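Long-range contacts in prolyl endopeptidase (Myxococcus xanthus, PDB 2BKL), which probably hydrolyses oligopeptides on the carboxyl side of proline or alanine residues, as a serine peptidase of the S9A prolyl oligopeptidase family: residues Tyr201-Arg205 / Phe229-Asp233; Arg247-Glu251 / His494-Arg498; Pro293-Val297 / Asp317-Leu323; Leu332-Tyr336 / Ser366-Gly370. All blocks are in the same frame, centred on the assembly; numbering follows the deposited sequence.

Contact 1: residues Tyr201-Arg205 / Phe229-Asp233; sequences YTTIR and FLQSD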
# COMPACT_ATOMS: atom_id res chain seq x y z
N TYR A 201 -19.66 -7.04 -6.47
CA TYR A 201 -20.02 -7.66 -7.75
C TYR A 201 -18.89 -8.39 -8.47
O TYR A 201 -19.10 -8.96 -9.55
CB TYR A 201 -20.65 -6.61 -8.68
CG TYR A 201 -22.07 -6.28 -8.27
CD1 TYR A 201 -22.34 -5.33 -7.29
CD2 TYR A 201 -23.15 -6.96 -8.83
CE1 TYR A 201 -23.62 -5.06 -6.92
CE2 TYR A 201 -24.43 -6.67 -8.44
CZ TYR A 201 -24.66 -5.73 -7.50
OH TYR A 201 -25.95 -5.42 -7.10
N THR A 202 -17.72 -8.43 -7.84
CA THR A 202 -16.58 -9.15 -8.39
C THR A 202 -16.96 -10.57 -8.65
O THR A 202 -17.51 -11.24 -7.76
CB THR A 202 -15.40 -9.13 -7.41
OG1 THR A 202 -15.10 -7.77 -7.03
CG2 THR A 202 -14.13 -9.62 -8.07
N THR A 203 -16.54 -11.05 -9.81
CA THR A 203 -16.78 -12.40 -10.24
C THR A 203 -15.47 -13.02 -10.70
O THR A 203 -14.60 -12.32 -11.21
CB THR A 203 -17.80 -12.35 -11.39
OG1 THR A 203 -18.98 -11.67 -10.90
CG2 THR A 203 -18.27 -13.69 -11.75
N ILE A 204 -15.31 -14.32 -10.56
CA ILE A 204 -14.18 -14.99 -11.19
C ILE A 204 -14.61 -15.52 -12.54
O ILE A 204 -15.63 -16.20 -12.61
CB ILE A 204 -13.63 -16.13 -10.33
CG1 ILE A 204 -13.36 -15.69 -8.90
CG2 ILE A 204 -12.37 -16.73 -11.00
CD1 ILE A 204 -12.43 -14.53 -8.71
N ARG A 205 -13.87 -15.16 -13.59
CA ARG A 205 -14.11 -15.62 -14.95
C ARG A 205 -12.87 -16.29 -15.54
O ARG A 205 -11.79 -16.16 -15.00
CB ARG A 205 -14.58 -14.48 -15.84
CG ARG A 205 -15.89 -13.84 -15.32
CD ARG A 205 -16.74 -13.22 -16.42
NE ARG A 205 -15.99 -12.26 -17.21
CZ ARG A 205 -16.52 -11.58 -18.24
NH1 ARG A 205 -17.80 -11.75 -18.56
NH2 ARG A 205 -15.77 -10.74 -18.95
N PHE A 229 -13.73 -8.91 -0.53
CA PHE A 229 -13.07 -9.09 -1.81
C PHE A 229 -13.20 -10.55 -2.25
O PHE A 229 -13.19 -11.46 -1.44
CB PHE A 229 -11.58 -8.75 -1.77
CG PHE A 229 -11.28 -7.32 -1.37
CD1 PHE A 229 -11.15 -6.96 -0.02
CD2 PHE A 229 -11.13 -6.35 -2.34
CE1 PHE A 229 -10.86 -5.63 0.32
CE2 PHE A 229 -10.85 -5.02 -1.98
CZ PHE A 229 -10.70 -4.67 -0.67
N LEU A 230 -13.25 -10.78 -3.55
CA LEU A 230 -13.22 -12.14 -4.08
C LEU A 230 -11.95 -12.28 -4.89
O LEU A 230 -11.69 -11.48 -5.78
CB LEU A 230 -14.44 -12.37 -4.96
CG LEU A 230 -14.70 -13.80 -5.42
CD1 LEU A 230 -15.20 -14.66 -4.27
CD2 LEU A 230 -15.71 -13.80 -6.56
N GLN A 231 -11.14 -13.29 -4.59
CA GLN A 231 -9.88 -13.47 -5.30
C GLN A 231 -9.66 -14.93 -5.63
O GLN A 231 -10.07 -15.81 -4.89
CB GLN A 231 -8.73 -12.99 -4.40
CG GLN A 231 -7.44 -12.66 -5.13
CD GLN A 231 -6.37 -12.14 -4.18
OE1 GLN A 231 -6.68 -11.40 -3.22
NE2 GLN A 231 -5.12 -12.54 -4.43
N SER A 232 -9.04 -15.18 -6.78
CA SER A 232 -8.74 -16.56 -7.19
C SER A 232 -7.23 -16.80 -7.25
O SER A 232 -6.44 -15.87 -7.31
CB SER A 232 -9.40 -16.91 -8.52
OG SER A 232 -8.81 -16.22 -9.61
N ASP A 233 -6.86 -18.08 -7.23
CA ASP A 233 -5.48 -18.48 -7.50
C ASP A 233 -5.50 -19.87 -8.11
O ASP A 233 -6.49 -20.59 -8.00
CB ASP A 233 -4.66 -18.47 -6.22
CG ASP A 233 -3.15 -18.30 -6.46
OD1 ASP A 233 -2.73 -18.14 -7.64
OD2 ASP A 233 -2.31 -18.34 -5.52
O HOH W 1 -13.16 -8.12 -5.05

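Contact 2: residues Arg247-Glu251 / His494-Arg498; sequences RGWSE and HDAGR. With ZAH (N-[(benzyloxy)carbonyl]-L-alanyl-L-proline), chain C.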
# COMPACT_ATOMS: atom_id res chain seq x y z
N ARG A 247 -12.72 -11.18 4.06
CA ARG A 247 -13.47 -10.26 4.89
C ARG A 247 -12.49 -9.29 5.54
O ARG A 247 -11.98 -9.51 6.64
CB ARG A 247 -14.31 -11.00 5.91
CG ARG A 247 -15.51 -11.66 5.25
CD ARG A 247 -16.47 -12.29 6.25
NE ARG A 247 -15.80 -13.42 6.84
CZ ARG A 247 -15.68 -14.59 6.23
NH1 ARG A 247 -16.23 -14.76 5.03
NH2 ARG A 247 -15.00 -15.57 6.82
N GLY A 248 -12.18 -8.23 4.81
CA GLY A 248 -11.18 -7.26 5.20
C GLY A 248 -9.83 -7.94 5.30
O GLY A 248 -9.45 -8.74 4.42
N TRP A 249 -9.10 -7.57 6.34
CA TRP A 249 -7.73 -7.99 6.56
C TRP A 249 -7.63 -8.90 7.78
O TRP A 249 -6.54 -9.14 8.29
CB TRP A 249 -6.86 -6.72 6.71
CG TRP A 249 -6.62 -6.04 5.40
CD1 TRP A 249 -5.48 -6.11 4.64
CD2 TRP A 249 -7.56 -5.27 4.60
NE1 TRP A 249 -5.63 -5.42 3.47
CE2 TRP A 249 -6.90 -4.89 3.42
CE3 TRP A 249 -8.87 -4.80 4.81
CZ2 TRP A 249 -7.49 -4.11 2.44
CZ3 TRP A 249 -9.47 -4.03 3.78
CH2 TRP A 249 -8.77 -3.70 2.64
N SER A 250 -8.74 -9.44 8.28
CA SER A 250 -8.71 -10.24 9.52
C SER A 250 -9.20 -11.65 9.40
O SER A 250 -8.87 -12.48 10.26
CB SER A 250 -9.54 -9.57 10.60
OG SER A 250 -9.15 -8.22 10.69
N GLU A 251 -10.00 -11.94 8.39
CA GLU A 251 -10.50 -13.30 8.23
C GLU A 251 -10.86 -13.57 6.80
O GLU A 251 -11.09 -12.64 6.03
CB GLU A 251 -11.66 -13.60 9.21
CG GLU A 251 -12.97 -12.94 8.90
CD GLU A 251 -14.11 -13.38 9.82
OE1 GLU A 251 -13.94 -13.59 11.04
OE2 GLU A 251 -15.24 -13.49 9.30
N HIS A 494 -2.38 -6.00 15.07
CA HIS A 494 -3.37 -5.51 14.14
C HIS A 494 -4.70 -5.28 14.90
O HIS A 494 -5.30 -4.21 14.81
CB HIS A 494 -3.55 -6.53 12.98
CG HIS A 494 -4.61 -6.18 12.01
ND1 HIS A 494 -5.37 -7.13 11.37
CD2 HIS A 494 -5.07 -4.98 11.57
CE1 HIS A 494 -6.25 -6.54 10.58
NE2 HIS A 494 -6.09 -5.23 10.68
N ASP A 495 -5.13 -6.30 15.61
CA ASP A 495 -6.43 -6.24 16.30
C ASP A 495 -6.50 -5.15 17.36
O ASP A 495 -7.56 -4.56 17.57
CB ASP A 495 -6.80 -7.59 16.92
CG ASP A 495 -7.27 -8.60 15.90
OD1 ASP A 495 -7.50 -8.25 14.70
OD2 ASP A 495 -7.40 -9.80 16.24
N ALA A 496 -5.37 -4.85 18.01
CA ALA A 496 -5.36 -3.80 19.01
C ALA A 496 -5.34 -2.39 18.41
O ALA A 496 -5.25 -1.41 19.16
CB ALA A 496 -4.19 -3.98 19.95
N GLY A 497 -5.45 -2.26 17.09
CA GLY A 497 -5.51 -0.97 16.45
C GLY A 497 -6.57 -0.88 15.39
O GLY A 497 -6.38 -0.18 14.41
N ARG A 498 -7.65 -1.61 15.56
CA ARG A 498 -8.77 -1.53 14.61
C ARG A 498 -10.11 -1.58 15.33
O ARG A 498 -10.20 -1.85 16.55
CB ARG A 498 -8.64 -2.64 13.57
CG ARG A 498 -8.93 -4.00 14.07
CD ARG A 498 -8.51 -5.07 13.08
NE ARG A 498 -9.04 -6.37 13.47
CZ ARG A 498 -10.22 -6.87 13.10
NH1 ARG A 498 -11.01 -6.21 12.28
NH2 ARG A 498 -10.58 -8.05 13.55
C1 ZAH C . -5.43 3.81 2.15
O2 ZAH C . -4.98 3.51 3.45
C3 ZAH C . -6.76 3.11 1.80
C4 ZAH C . -7.91 3.58 2.71
C5 ZAH C . -7.95 2.60 3.88
C6 ZAH C . -7.33 1.32 3.40
N7 ZAH C . -6.79 1.66 2.10
C8 ZAH C . -6.25 0.76 1.28
O9 ZAH C . -5.85 1.16 0.09
C10 ZAH C . -6.36 -0.76 1.56
C11 ZAH C . -5.17 -1.05 2.48
N14 ZAH C . -6.21 -1.54 0.36
C15 ZAH C . -7.18 -1.62 -0.53
O16 ZAH C . -8.35 -1.07 -0.32
O17 ZAH C . -6.94 -2.37 -1.73
C18 ZAH C . -8.00 -2.27 -2.71
C19 ZAH C . -7.58 -2.84 -4.07
C20 ZAH C . -7.30 -4.21 -4.19
C21 ZAH C . -6.90 -4.73 -5.42
C22 ZAH C . -6.80 -3.89 -6.53
C23 ZAH C . -7.09 -2.53 -6.42
C24 ZAH C . -7.48 -2.00 -5.19
O HOH W 2 -6.77 -9.63 12.30

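Contact 3: residues Pro293-Val297 / Asp317-Leu323; sequences PRQRV and DSSASLL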
# COMPACT_ATOMS: atom_id res chain seq x y z
N PRO A 293 -1.40 -16.41 16.70
CA PRO A 293 -1.37 -14.98 16.36
C PRO A 293 -0.20 -14.54 15.48
O PRO A 293 -0.41 -13.69 14.64
CB PRO A 293 -1.33 -14.30 17.72
CG PRO A 293 -2.06 -15.25 18.62
CD PRO A 293 -1.65 -16.63 18.14
N ARG A 294 0.99 -15.13 15.66
CA ARG A 294 2.14 -14.86 14.78
C ARG A 294 2.31 -15.82 13.59
O ARG A 294 3.32 -15.77 12.89
CB ARG A 294 3.41 -14.82 15.61
CG ARG A 294 3.50 -13.61 16.56
CD ARG A 294 4.78 -13.60 17.38
NE ARG A 294 4.93 -14.85 18.13
CZ ARG A 294 4.50 -15.06 19.35
NH1 ARG A 294 3.89 -14.09 20.05
NH2 ARG A 294 4.68 -16.25 19.90
N GLN A 295 1.29 -16.66 13.36
CA GLN A 295 1.12 -17.54 12.21
C GLN A 295 1.97 -18.79 12.24
O GLN A 295 3.01 -18.88 12.90
CB GLN A 295 1.27 -16.80 10.86
CG GLN A 295 0.21 -15.73 10.69
CD GLN A 295 -0.20 -15.44 9.26
OE1 GLN A 295 -1.33 -15.73 8.87
NE2 GLN A 295 0.70 -14.85 8.48
N ARG A 296 1.47 -19.78 11.52
CA ARG A 296 2.08 -21.10 11.42
C ARG A 296 1.69 -21.71 10.08
O ARG A 296 0.85 -21.15 9.36
CB ARG A 296 1.62 -21.98 12.59
CG ARG A 296 0.13 -22.18 12.72
CD ARG A 296 -0.19 -23.08 13.90
NE ARG A 296 -1.58 -23.11 14.28
CZ ARG A 296 -2.09 -24.00 15.13
NH1 ARG A 296 -1.31 -24.93 15.69
NH2 ARG A 296 -3.37 -23.97 15.43
N VAL A 297 2.31 -22.83 9.74
CA VAL A 297 2.05 -23.53 8.48
C VAL A 297 1.61 -24.97 8.69
O VAL A 297 2.25 -25.71 9.41
CB VAL A 297 3.27 -23.52 7.52
CG1 VAL A 297 2.87 -24.08 6.16
CG2 VAL A 297 3.83 -22.09 7.37
N ASP A 317 6.38 -19.40 15.74
CA ASP A 317 7.66 -19.05 16.33
C ASP A 317 7.49 -18.50 17.74
O ASP A 317 6.45 -17.94 18.07
CB ASP A 317 8.40 -18.05 15.43
CG ASP A 317 9.86 -17.91 15.80
OD1 ASP A 317 10.19 -17.01 16.60
OD2 ASP A 317 10.73 -18.65 15.30
N SER A 318 8.52 -18.66 18.57
CA SER A 318 8.44 -18.20 19.95
C SER A 318 8.31 -16.68 20.06
O SER A 318 7.77 -16.19 21.04
CB SER A 318 9.63 -18.72 20.78
OG SER A 318 10.87 -18.28 20.25
N SER A 319 8.82 -15.94 19.07
CA SER A 319 8.73 -14.49 19.09
C SER A 319 8.47 -13.81 17.75
O SER A 319 7.91 -12.73 17.76
CB SER A 319 10.00 -13.90 19.71
OG SER A 319 11.12 -14.17 18.90
N ALA A 320 8.91 -14.40 16.62
CA ALA A 320 8.86 -13.74 15.33
C ALA A 320 7.51 -13.88 14.62
O ALA A 320 6.83 -14.90 14.78
CB ALA A 320 9.95 -14.29 14.42
N SER A 321 7.12 -12.87 13.86
CA SER A 321 5.87 -12.89 13.12
C SER A 321 6.12 -13.47 11.74
O SER A 321 6.94 -12.97 10.99
CB SER A 321 5.29 -11.49 12.96
OG SER A 321 5.09 -10.88 14.23
N LEU A 322 5.39 -14.52 11.37
CA LEU A 322 5.51 -15.12 10.06
C LEU A 322 4.60 -14.38 9.10
O LEU A 322 3.41 -14.32 9.33
CB LEU A 322 5.17 -16.61 10.12
CG LEU A 322 5.22 -17.35 8.77
CD1 LEU A 322 6.59 -17.22 8.10
CD2 LEU A 322 4.86 -18.79 8.91
N LEU A 323 5.18 -13.75 8.07
CA LEU A 323 4.41 -12.90 7.14
C LEU A 323 4.01 -13.60 5.86
O LEU A 323 2.94 -13.32 5.33
CB LEU A 323 5.22 -11.66 6.75
CG LEU A 323 5.71 -10.72 7.82
CD1 LEU A 323 6.34 -9.51 7.10
CD2 LEU A 323 4.59 -10.35 8.76
O HOH W 3 5.48 -17.45 13.74
O HOH W 4 0.45 -13.13 6.18

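Contact 4: residues Leu332-Tyr336 / Ser366-Gly370; sequences LSLEY and SNLMG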
# COMPACT_ATOMS: atom_id res chain seq x y z
N LEU A 332 10.33 -24.57 1.13
CA LEU A 332 9.57 -23.43 1.67
C LEU A 332 10.51 -22.29 2.01
O LEU A 332 11.53 -22.50 2.63
CB LEU A 332 8.83 -23.86 2.93
CG LEU A 332 7.81 -25.00 2.76
CD1 LEU A 332 7.23 -25.33 4.11
CD2 LEU A 332 6.73 -24.69 1.78
N SER A 333 10.15 -21.07 1.61
CA SER A 333 10.84 -19.85 2.03
C SER A 333 9.90 -19.06 2.93
O SER A 333 8.82 -18.74 2.53
CB SER A 333 11.30 -19.02 0.84
OG SER A 333 12.10 -17.93 1.28
N LEU A 334 10.37 -18.80 4.14
CA LEU A 334 9.54 -18.25 5.22
C LEU A 334 10.08 -16.87 5.57
O LEU A 334 11.24 -16.71 6.00
CB LEU A 334 9.60 -19.16 6.44
CG LEU A 334 9.33 -20.66 6.25
CD1 LEU A 334 9.63 -21.46 7.49
CD2 LEU A 334 7.93 -20.83 5.88
N GLU A 335 9.23 -15.87 5.43
CA GLU A 335 9.59 -14.48 5.73
C GLU A 335 9.02 -14.13 7.10
O GLU A 335 7.81 -14.07 7.28
CB GLU A 335 9.02 -13.53 4.69
CG GLU A 335 9.42 -12.07 4.90
CD GLU A 335 8.59 -11.10 4.07
OE1 GLU A 335 7.66 -11.50 3.33
OE2 GLU A 335 8.84 -9.90 4.23
N TYR A 336 9.92 -13.90 8.04
CA TYR A 336 9.62 -13.52 9.44
C TYR A 336 9.96 -12.04 9.67
O TYR A 336 10.77 -11.46 8.97
CB TYR A 336 10.40 -14.36 10.42
CG TYR A 336 9.91 -15.78 10.55
CD1 TYR A 336 8.87 -16.11 11.41
CD2 TYR A 336 10.47 -16.79 9.79
CE1 TYR A 336 8.43 -17.42 11.54
CE2 TYR A 336 10.03 -18.06 9.88
CZ TYR A 336 9.01 -18.40 10.77
OH TYR A 336 8.55 -19.70 10.87
N SER A 366 12.91 -8.84 1.21
CA SER A 366 11.74 -9.55 0.75
C SER A 366 11.92 -11.05 0.98
O SER A 366 13.03 -11.54 1.20
CB SER A 366 11.51 -9.31 -0.75
OG SER A 366 12.48 -10.02 -1.53
N ASN A 367 10.82 -11.79 0.86
CA ASN A 367 10.91 -13.23 0.79
C ASN A 367 11.59 -13.60 -0.51
O ASN A 367 11.68 -12.80 -1.44
CB ASN A 367 9.52 -13.86 0.92
CG ASN A 367 9.57 -15.29 1.44
OD1 ASN A 367 10.62 -15.79 1.77
ND2 ASN A 367 8.42 -15.92 1.58
N LEU A 368 12.06 -14.82 -0.60
CA LEU A 368 12.58 -15.33 -1.84
C LEU A 368 11.48 -15.42 -2.88
O LEU A 368 10.34 -15.77 -2.58
CB LEU A 368 13.22 -16.68 -1.65
CG LEU A 368 14.48 -16.75 -0.81
CD1 LEU A 368 14.97 -18.19 -0.72
CD2 LEU A 368 15.56 -15.85 -1.37
N MET A 369 11.85 -15.03 -4.10
CA MET A 369 10.96 -14.97 -5.24
C MET A 369 11.52 -15.85 -6.35
O MET A 369 12.68 -15.73 -6.74
CB MET A 369 10.86 -13.54 -5.75
CG MET A 369 10.18 -12.61 -4.76
SD MET A 369 10.28 -10.95 -5.37
CE MET A 369 11.77 -10.51 -4.73
N GLY A 370 10.67 -16.69 -6.90
CA GLY A 370 11.05 -17.59 -7.95
C GLY A 370 9.91 -18.51 -8.29
O GLY A 370 8.75 -18.09 -8.33
O HOH W 5 8.22 -10.47 0.48

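Contact 1: residues Tyr201-Arg205 / Phe229-Asp233
L230 is the side chain that T202 and I204 close over, and it can be followed outward atom by atom. Its CB lies against T202, 4.2 Å from T202 CG2, the T202 and L230 side chains passing alongside one another and pointing opposite ways. CG is anti to the backbone N (chi1 -170°), which carries the branch along the facing segment to I204, with L230 CG 4.1 Å from I204 CD1. At the tip one methyl does most of the touching: L230 CD2 sits 3.4 Å from T202 O, a carbonyl oxygen. The same L230 CD2 lies 3.8 Å from I204 CG1. I204 then reaches on to S232, where both I204 methyls, CD1 and CG2, approach S232 CB from one side, each 3.9 Å from it. Replacing I204 by alanine is likely to open a gap beside L230 CD2 and to cost S232 CB both of its methyl neighbours from this strand. The hydroxyl of S232 is engaged by E185. One water ties the polar end together, 2.8 Å from T202 OG1 and accepting from the amide L230 N at 3.1 Å. The contact is face-to-face packing of two successive blades of the N-terminal beta-propeller: strands 203-205 and 229-233 run nearly parallel, 23° apart and 7.2 Å between axes, too far for backbone pairing. Strand 203-208 lies between 181-186 and 217-220 in its own four-stranded antiparallel sheet, while 229-234 is an outermost strand of the next, backed by 241-247, whose V243 and I245 also touch L230.

Contact 2: residues Arg247-Glu251 / His494-Arg498
S250 presses its hydroxyl onto the guanidinium of R498, and this is the tight part of the contact. S250 OG stands over the centre of the flat group, 3.0 Å from R498 CZ, so it meets a face and not the N-H edge, and the angles to the three nitrogens are too poor for hydrogen bonds. The edge is taken by D495: R498 NE donates to D495 OD1 at 2.7 Å (163°) in a salt bridge that fixes the rotation of the guanidinium. R498 CG occupies the position between backbone N and carbonyl carbon (chi1 72°), and the extended chain beyond it lays R498 CD over one face of the H494 ring. H494 CE1 closes the packing, 3.4 Å from S250 OG and 3.5 Å from W249 O. The loop 247-251 belongs to the beta-propeller and the 494-498 turn, at the end of helix 491-495, to the alpha/beta-hydrolase domain, which makes this an interdomain contact. Its looser side is bridged by water: one molecule donates to D495 OD1, lies 3.0 Å from H494 ND1, and bonds only weakly to S250 OG. The other ring nitrogen, H494 NE2, is held by E577. W249 contributes its CB to H494, whereas its indole leads away into the ligand pocket, where W249 CZ2 approaches N14 of the bound benzyloxycarbonyl-alanyl-proline to 3.5 Å.

Contact 3: residues Pro293-Val297 / Asp317-Leu323
R294 and Q295 supply nearly all the polar grip on segment 317-323. Side chains give two good hydrogen bonds and one weak one. R294 NH2 donates to D317 O at 3.1 Å (161°), in the carbonyl plane, and R294 NE adds the weak bond to the same oxygen. Q295 NE2 reaches L322 O at 2.9 Å, almost straight at 173° and within its own amide plane. The backbone adds one bond, L322 N to R294 O, also 2.9 Å. The bend of the arginine at chi3 (-56°) curls it around the 317-320 turn, so that R294 CD rests 3.3 Å from S319 O and R294 CB meets A320 O. A lysine in place of R294 would probably lose the paired approach to D317 O and leave the turn less firmly held. D317 OD1 accepts from S319 N, forming an Asx turn, and also from A320 N, which extends it to an Asx motif; the donors arrive from opposite faces, and D317 OD2 is bridged to R345. The turn leads into strand 321-328, first of one propeller blade, while 293-297 enters a strand of the preceding blade. The apolar side-chain contact is between V297 CG2 and L322 CD2, 3.8 Å apart and meeting nearly perpendicular. Two waters bridge the segments: one accepts from D317 N and lies 2.9 Å from R294 O, another links Q295 NE2 with L323 O.

Contact 4: residues Leu332-Tyr336 / Ser366-Gly370
N367 grips S333 with both ends of its amide. S333 OG donates to N367 OD1 at 2.6 Å, a short bond, and N367 ND2 returns one to S333 O at 3.0 Å (165°). The second is straight at the donor and lies in the plane of the asparagine amide, yet ND2 stands above the plane of the S333 carbonyl and not on a lone pair. The chi1 of N367 (-155°) swings CG away from the backbone N and sends the amide at the strand, where the flat group also rests on E335, N367 CG being 3.7 Å from E335 CB. L368 covers the serine hydroxyl from beside it, L368 CB approaching S333 OG to 3.4 Å. These contacts pin a loop of one beta-propeller blade onto the strand 331-338 of the blade before it, the loop running between strands 364-365 and 376-383. Further out, the weak bond from L368 N to N367 OD1 helps hold the amide. A water 2.9 Å from N367 N accepts from that amide and donates to E335 OE1; E335 OE1 is also hydrogen-bonded to S324 OG. S366 OG bonds to N367 O, and L368 O is met by S326 OG from strand 321-328.

Contacts 1, 3 and 4 all lie in the beta-propeller and join successive blades, whereas contact 2 links the propeller to the hydrolase domain. Contact 3 runs directly into contact 4, their centres about 14 Å apart: L323 N lies 2.8 Å from E335 O, probably a hydrogen bond between neighbouring strands 321-328 and 331-338, and A320 and L322 pack on Y336. Contact 1 meets contact 2 where F229 CE1 lies 3.7 Å from W249 CH2; both residues touch the bound ligand. Contact 3 approaches contact 2 to about 8 Å between nearest atoms without touching. The ligand pocket, which includes S533 and H651, thus borders contacts 1 and 2.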